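Local coordinates for putative glucoamylase (Bacteroides uniformis, PDB 4GL3), which probably hydrolyses glycosidic bonds in glucose-containing carbohydrates, as a putative glucoamylase, at residues 251-256 with 329-334; 255-260 with 384-389; 273-278 with 333-338. All blocks are in the same frame, centred on the assembly; numbering follows the deposited sequence.

The three contacts lie close together in one chain. Interactions 1 and 2 have centres about 7 Å apart, and both start from the loop between strand 235-239 and helix 271-288. The centres of interactions 1 and 3 are about 8 Å apart, and the two share I333 and P334, between helix 326-331 and helix 337-349. The centres of interactions 2 and 3 are about 12 Å apart. Along the chain, 273-278 with 333-338 is nested inside the loop closed by 255-260 with 384-389. Y335 of interaction 3 bonds through its hydroxyl to T252 O of interaction 1 and touches M387 of interaction 2. The loop before helix 271-288 is thus packed against helices 326-331 and 378-393, which come much later in the chain.

Interaction 1 of 3, residues 251-256 with 329-334; sequences FTHYSY and ALSSIP
H253 meets S331 and S332 in two different ways. S331 CB sits over one face of the imidazole, 3.5 Å from the H253 ring centroid and 11° off the normal. This is a CH-pi contact. S332 OG lies at the ring edge, in the plane, and makes a hydrogen bond of 2.9 Å with H253 NE2. The bond is nearly straight at 167°, and either atom could be the donor. Both residues are buried, so H253 NE2 finds this polar partner away from bulk solvent. Face and edge are engaged by consecutive residues, which should limit how the ring can turn. H253 CG stands anti to its carbonyl carbon (chi1 -54°), which carries the ring across to the serines. The clan of this family is that of the six-hairpin glycosidases, and the contact joins an internal loop of the fold to the region of helix 326-331. S331 also reaches helix 378-393, touching P383 and I384, while its OG bonds to T327 OG1. T252 is a lesser neighbour on the loop side. T252 OG1 approaches S332 OG to 3.6 Å without bonding to it. That threonine hydroxyl uses L249 O instead.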
# COMPACT_ATOMS: atom_id res chain seq x y z
N PHE A 251 1.57 -4.66 -6.51
CA PHE A 251 2.44 -3.66 -7.11
C PHE A 251 1.64 -2.45 -7.68
O PHE A 251 2.18 -1.36 -7.77
CB PHE A 251 3.31 -4.26 -8.23
CG PHE A 251 4.39 -5.26 -7.79
CD1 PHE A 251 4.63 -5.57 -6.47
CD2 PHE A 251 5.17 -5.89 -8.78
CE1 PHE A 251 5.63 -6.48 -6.12
CE2 PHE A 251 6.16 -6.79 -8.45
CZ PHE A 251 6.41 -7.05 -7.11
N THR A 252 0.37 -2.64 -8.05
CA THR A 252 -0.49 -1.53 -8.56
C THR A 252 -1.24 -0.80 -7.44
O THR A 252 -2.03 0.10 -7.71
CB THR A 252 -1.51 -2.04 -9.59
OG1 THR A 252 -2.51 -2.84 -8.92
CG2 THR A 252 -0.78 -2.83 -10.68
N HIS A 253 -0.97 -1.17 -6.17
CA HIS A 253 -1.68 -0.62 -5.04
C HIS A 253 -0.82 0.24 -4.10
O HIS A 253 -1.21 1.32 -3.77
CB HIS A 253 -2.34 -1.73 -4.19
CG HIS A 253 -3.22 -2.64 -4.97
ND1 HIS A 253 -3.41 -3.95 -4.61
CD2 HIS A 253 -3.87 -2.45 -6.14
CE1 HIS A 253 -4.18 -4.53 -5.52
NE2 HIS A 253 -4.49 -3.64 -6.45
N TYR A 254 0.30 -0.26 -3.60
CA TYR A 254 0.88 0.41 -2.41
C TYR A 254 1.39 1.86 -2.61
O TYR A 254 1.21 2.70 -1.75
CB TYR A 254 1.99 -0.44 -1.76
CG TYR A 254 1.62 -1.74 -1.11
CD1 TYR A 254 0.33 -2.22 -1.10
CD2 TYR A 254 2.61 -2.52 -0.48
CE1 TYR A 254 0.02 -3.45 -0.52
CE2 TYR A 254 2.31 -3.72 0.10
CZ TYR A 254 1.01 -4.20 0.09
OH TYR A 254 0.70 -5.44 0.65
N SER A 255 2.05 2.12 -3.73
CA SER A 255 2.54 3.45 -4.09
C SER A 255 1.44 4.34 -4.69
O SER A 255 1.65 5.54 -4.76
CB SER A 255 3.73 3.36 -5.10
OG SER A 255 4.90 2.76 -4.53
N TYR A 256 0.28 3.76 -5.05
CA TYR A 256 -0.78 4.44 -5.82
C TYR A 256 -2.06 4.64 -5.00
O TYR A 256 -3.19 4.79 -5.50
CB TYR A 256 -1.03 3.68 -7.13
CG TYR A 256 0.28 3.46 -7.82
CD1 TYR A 256 0.96 4.54 -8.40
CD2 TYR A 256 0.89 2.22 -7.82
CE1 TYR A 256 2.20 4.37 -9.02
CE2 TYR A 256 2.14 2.03 -8.41
CZ TYR A 256 2.80 3.11 -8.99
OH TYR A 256 4.03 2.92 -9.56
N ALA A 329 -8.08 -8.33 -6.51
CA ALA A 329 -9.17 -7.79 -7.33
C ALA A 329 -9.78 -6.53 -6.70
O ALA A 329 -10.04 -5.54 -7.39
CB ALA A 329 -10.27 -8.84 -7.58
N LEU A 330 -10.01 -6.55 -5.40
CA LEU A 330 -10.80 -5.51 -4.76
C LEU A 330 -10.06 -4.19 -4.82
O LEU A 330 -10.64 -3.15 -5.17
CB LEU A 330 -11.14 -5.89 -3.32
CG LEU A 330 -12.02 -7.16 -3.13
CD1 LEU A 330 -12.50 -7.27 -1.70
CD2 LEU A 330 -13.18 -7.16 -4.09
N SER A 331 -8.75 -4.23 -4.54
CA SER A 331 -7.99 -2.99 -4.51
C SER A 331 -7.65 -2.41 -5.90
O SER A 331 -7.18 -1.27 -6.01
CB SER A 331 -6.74 -3.15 -3.68
OG SER A 331 -7.06 -3.55 -2.36
N SER A 332 -7.89 -3.22 -6.94
CA SER A 332 -7.72 -2.84 -8.32
C SER A 332 -8.99 -2.22 -8.92
O SER A 332 -9.03 -1.96 -10.13
CB SER A 332 -7.25 -4.06 -9.14
OG SER A 332 -5.85 -4.29 -8.94
N ILE A 333 -10.01 -1.99 -8.07
CA ILE A 333 -11.30 -1.41 -8.46
C ILE A 333 -11.20 -0.12 -9.33
O ILE A 333 -11.91 -0.04 -10.31
CB ILE A 333 -12.29 -1.24 -7.25
CG1 ILE A 333 -13.71 -0.83 -7.72
CG2 ILE A 333 -11.72 -0.32 -6.17
CD1 ILE A 333 -14.83 -1.18 -6.73
N PRO A 334 -10.28 0.82 -9.04
CA PRO A 334 -10.32 1.96 -9.95
C PRO A 334 -9.79 1.62 -11.33
O PRO A 334 -10.01 2.36 -12.24
CB PRO A 334 -9.43 3.00 -9.31
CG PRO A 334 -8.60 2.27 -8.30
CD PRO A 334 -9.30 1.00 -7.95

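Interaction 2 of 3, residues 255-260 with 384-389; sequences SYMGLD and IIVMIE
M387 and M257, both modelled as selenomethionine, bend their chains to reach across this contact. M387 CG stands anti to its carbonyl carbon (chi1 -63°), and a further bend at chi2 (-62°) turns selenium toward the loop. M387 SE then lies 3.4 Å from Y256 O, with M387 CE also near, at 3.6 Å from that oxygen. Y256 O is hydrogen-bonded by W397 NE1, and the selenium makes only a close approach to it. M387 SE also comes 4.0 Å from M257 CA. M257 has two conformers. In one of them its side chain runs across V386 at about a right angle, and M257 CE rests on the branch point of the valine, 3.6 Å from V386 CB. A still closer approach of M257 CG to V386 CG1 in this conformer is doubtful. The contact joins the loop before helix 271-288 to helix 378-393, in the buried interior. F59 and M62 of helix 54-69 touch M257 and V386 respectively. Across the contact the side chains meet by apolar and selenium packing. The fit depends on shape rather than on direction, and the second conformer of M257 is consistent with some freedom in that chain.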
# COMPACT_ATOMS: atom_id res chain seq x y z
N SER A 255 2.05 2.12 -3.73
CA SER A 255 2.54 3.45 -4.09
C SER A 255 1.44 4.34 -4.69
O SER A 255 1.65 5.54 -4.76
CB SER A 255 3.73 3.36 -5.10
OG SER A 255 4.90 2.76 -4.53
N TYR A 256 0.28 3.76 -5.05
CA TYR A 256 -0.78 4.44 -5.82
C TYR A 256 -2.06 4.64 -5.00
O TYR A 256 -3.19 4.79 -5.50
CB TYR A 256 -1.03 3.68 -7.13
CG TYR A 256 0.28 3.46 -7.82
CD1 TYR A 256 0.96 4.54 -8.40
CD2 TYR A 256 0.89 2.22 -7.82
CE1 TYR A 256 2.20 4.37 -9.02
CE2 TYR A 256 2.14 2.03 -8.41
CZ TYR A 256 2.80 3.11 -8.99
OH TYR A 256 4.03 2.92 -9.56
N MSE A 257 -1.84 4.66 -3.72
CA MSE A 257 -2.87 4.99 -2.74
C MSE A 257 -3.02 6.52 -2.67
O MSE A 257 -4.12 7.07 -2.71
CB MSE A 257 -2.42 4.42 -1.39
CG MSE A 257 -3.51 3.78 -0.70
SE MSE A 257 -3.57 1.85 -0.82
CE MSE A 257 -3.92 1.80 1.13
N GLY A 258 -1.87 7.20 -2.61
CA GLY A 258 -1.84 8.69 -2.70
C GLY A 258 -1.46 9.22 -4.08
O GLY A 258 -2.03 10.19 -4.59
N LEU A 259 -0.47 8.60 -4.68
CA LEU A 259 -0.03 8.93 -6.03
C LEU A 259 -1.11 8.44 -7.03
O LEU A 259 -1.34 7.22 -7.18
CB LEU A 259 1.33 8.27 -6.27
CG LEU A 259 2.12 8.56 -7.52
CD1 LEU A 259 2.50 10.02 -7.56
CD2 LEU A 259 3.40 7.70 -7.52
N ASP A 260 -1.79 9.38 -7.65
CA ASP A 260 -2.82 9.09 -8.63
C ASP A 260 -2.18 8.76 -9.98
O ASP A 260 -1.61 9.63 -10.63
CB ASP A 260 -3.75 10.33 -8.76
CG ASP A 260 -5.02 10.07 -9.56
OD1 ASP A 260 -5.15 9.05 -10.26
OD2 ASP A 260 -5.92 10.95 -9.49
N ILE A 384 -7.92 -2.23 0.37
CA ILE A 384 -9.32 -2.47 0.07
C ILE A 384 -10.12 -1.23 0.44
O ILE A 384 -10.90 -0.75 -0.40
CB ILE A 384 -9.88 -3.71 0.78
CG1 ILE A 384 -9.19 -4.98 0.25
CG2 ILE A 384 -11.40 -3.79 0.61
CD1 ILE A 384 -9.49 -6.23 1.10
N ILE A 385 -9.90 -0.68 1.63
CA ILE A 385 -10.67 0.50 2.09
C ILE A 385 -10.34 1.68 1.19
O ILE A 385 -11.22 2.38 0.68
CB ILE A 385 -10.36 0.92 3.55
CG1 ILE A 385 -10.66 -0.17 4.55
CG2 ILE A 385 -11.19 2.16 3.95
CD1 ILE A 385 -10.01 0.04 5.91
N VAL A 386 -9.04 1.93 1.02
CA VAL A 386 -8.58 3.16 0.40
C VAL A 386 -8.79 3.20 -1.10
O VAL A 386 -9.13 4.24 -1.64
CB VAL A 386 -7.08 3.45 0.77
CG1 VAL A 386 -6.55 4.64 -0.03
CG2 VAL A 386 -6.95 3.71 2.26
N MSE A 387 -8.58 2.09 -1.80
CA MSE A 387 -8.71 2.09 -3.27
C MSE A 387 -10.17 2.09 -3.66
O MSE A 387 -10.53 2.70 -4.65
CB MSE A 387 -7.95 0.91 -3.92
CG MSE A 387 -6.43 0.97 -3.70
SE MSE A 387 -5.56 2.54 -4.47
CE MSE A 387 -5.23 1.99 -6.30
N ILE A 388 -11.04 1.48 -2.84
CA ILE A 388 -12.47 1.63 -3.04
C ILE A 388 -12.78 3.11 -2.96
O ILE A 388 -13.46 3.66 -3.83
CB ILE A 388 -13.35 0.82 -2.05
CG1 ILE A 388 -13.29 -0.69 -2.39
CG2 ILE A 388 -14.81 1.33 -2.03
CD1 ILE A 388 -13.86 -1.59 -1.29
N GLU A 389 -12.25 3.80 -1.95
CA GLU A 389 -12.60 5.22 -1.87
C GLU A 389 -12.05 6.04 -3.07
O GLU A 389 -12.74 6.94 -3.57
CB GLU A 389 -12.10 5.86 -0.56
CG GLU A 389 -12.67 7.24 -0.31
CD GLU A 389 -14.19 7.21 -0.27
OE1 GLU A 389 -14.71 6.24 0.33
OE2 GLU A 389 -14.83 8.15 -0.81

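Interaction 3 of 3, residues 273-278 with 333-338; sequences EQMKAH and IPYAPE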
# COMPACT_ATOMS: atom_id res chain seq x y z
N GLU A 273 -2.09 3.30 -18.02
CA GLU A 273 -1.99 2.11 -18.86
C GLU A 273 -1.34 0.95 -18.07
O GLU A 273 -1.81 -0.17 -18.13
CB GLU A 273 -1.16 2.40 -20.11
CG GLU A 273 -1.22 1.30 -21.15
CD GLU A 273 -0.21 1.44 -22.31
OE1 GLU A 273 0.64 2.38 -22.33
OE2 GLU A 273 -0.26 0.58 -23.23
N GLN A 274 -0.27 1.24 -17.32
CA GLN A 274 0.42 0.20 -16.57
C GLN A 274 -0.55 -0.50 -15.60
O GLN A 274 -0.57 -1.75 -15.52
CB GLN A 274 1.61 0.78 -15.76
CG GLN A 274 2.31 -0.23 -14.83
CD GLN A 274 3.01 -1.38 -15.57
OE1 GLN A 274 3.27 -1.28 -16.78
NE2 GLN A 274 3.35 -2.46 -14.84
N MSE A 275 -1.33 0.30 -14.85
CA MSE A 275 -2.15 -0.26 -13.76
C MSE A 275 -3.30 -1.09 -14.37
O MSE A 275 -3.60 -2.19 -13.89
CB MSE A 275 -2.72 0.82 -12.84
CG MSE A 275 -1.72 1.70 -12.16
SE MSE A 275 -0.21 0.76 -11.47
CE MSE A 275 1.19 2.04 -11.97
N LYS A 276 -3.89 -0.57 -15.44
CA LYS A 276 -4.93 -1.29 -16.16
C LYS A 276 -4.42 -2.57 -16.79
O LYS A 276 -5.04 -3.61 -16.67
CB LYS A 276 -5.59 -0.42 -17.23
CG LYS A 276 -6.36 0.73 -16.61
CD LYS A 276 -7.29 1.47 -17.58
CE LYS A 276 -8.19 2.44 -16.79
NZ LYS A 276 -8.46 3.68 -17.56
N ALA A 277 -3.28 -2.49 -17.47
CA ALA A 277 -2.68 -3.66 -18.15
C ALA A 277 -2.38 -4.74 -17.13
O ALA A 277 -2.75 -5.89 -17.32
CB ALA A 277 -1.40 -3.28 -18.93
N HIS A 278 -1.70 -4.38 -16.05
CA HIS A 278 -1.35 -5.37 -15.04
C HIS A 278 -2.59 -6.04 -14.44
O HIS A 278 -2.65 -7.27 -14.30
CB HIS A 278 -0.52 -4.73 -13.97
CG HIS A 278 0.12 -5.69 -13.01
ND1 HIS A 278 0.98 -5.27 -12.02
CD2 HIS A 278 0.04 -7.04 -12.90
CE1 HIS A 278 1.39 -6.31 -11.32
NE2 HIS A 278 0.84 -7.40 -11.83
N ILE A 333 -10.01 -1.99 -8.07
CA ILE A 333 -11.30 -1.41 -8.46
C ILE A 333 -11.20 -0.12 -9.33
O ILE A 333 -11.91 -0.04 -10.31
CB ILE A 333 -12.29 -1.24 -7.25
CG1 ILE A 333 -13.71 -0.83 -7.72
CG2 ILE A 333 -11.72 -0.32 -6.17
CD1 ILE A 333 -14.83 -1.18 -6.73
N PRO A 334 -10.28 0.82 -9.04
CA PRO A 334 -10.32 1.96 -9.95
C PRO A 334 -9.79 1.62 -11.33
O PRO A 334 -10.01 2.36 -12.24
CB PRO A 334 -9.43 3.00 -9.31
CG PRO A 334 -8.60 2.27 -8.30
CD PRO A 334 -9.30 1.00 -7.95
N TYR A 335 -9.11 0.51 -11.46
CA TYR A 335 -8.50 0.17 -12.74
C TYR A 335 -9.39 -0.69 -13.62
O TYR A 335 -9.29 -0.60 -14.82
CB TYR A 335 -7.17 -0.54 -12.52
CG TYR A 335 -6.25 0.13 -11.55
CD1 TYR A 335 -6.04 1.50 -11.60
CD2 TYR A 335 -5.53 -0.62 -10.60
CE1 TYR A 335 -5.16 2.12 -10.73
CE2 TYR A 335 -4.64 0.01 -9.73
CZ TYR A 335 -4.46 1.38 -9.80
OH TYR A 335 -3.55 2.00 -8.99
N ALA A 336 -10.26 -1.51 -13.03
CA ALA A 336 -11.19 -2.35 -13.80
C ALA A 336 -12.45 -2.52 -12.96
O ALA A 336 -12.70 -3.61 -12.42
CB ALA A 336 -10.56 -3.69 -14.13
N PRO A 337 -13.24 -1.44 -12.83
CA PRO A 337 -14.28 -1.47 -11.78
C PRO A 337 -15.34 -2.56 -11.90
O PRO A 337 -15.72 -3.20 -10.90
CB PRO A 337 -14.89 -0.05 -11.81
CG PRO A 337 -14.35 0.63 -13.03
CD PRO A 337 -13.14 -0.13 -13.50
N GLU A 338 -15.80 -2.82 -13.11
CA GLU A 338 -16.85 -3.84 -13.32
C GLU A 338 -16.34 -5.22 -12.94
O GLU A 338 -17.07 -6.03 -12.33
CB GLU A 338 -17.34 -3.84 -14.78
CG GLU A 338 -17.99 -2.54 -15.24
CD GLU A 338 -17.02 -1.42 -15.70
OE1 GLU A 338 -15.75 -1.55 -15.67
OE2 GLU A 338 -17.56 -0.36 -16.09
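M275 CB sits over the face of the Y335 ring, and this is the tight part of the contact. M275 CB stands 3.4 Å from the Y335 ring centroid, only 9° off the normal, as a CH-pi contact. The two side chains run side by side in the same direction, so M275 CG continues along the ring to 3.6 Å from Y335 CZ. Bends at chi2 and chi3 then lead the selenomethionine end away. M275 SE is 5.2 Å from the Y335 ring centroid and oblique, a Met-aromatic contact. P334 CG covers the opposite face of the ring, offset toward its rim. In this protein of the six-hairpin glycosidase clan, helix 271-288 is joined here to the turn leading into helix 337-349, whose N-cap position is A336. The Y335 hydroxyl bonds to T252 O, which pins the far end of the ring. Replacing Y335 with an alanine would probably leave M275 CB without its aromatic cover and T252 O without this hydrogen bond. K276 forms the looser, partly exposed margin. Its aliphatic chain passes Y335 O, with K276 CG 3.7 Å from that oxygen, and its NZ goes to a salt bridge with E272.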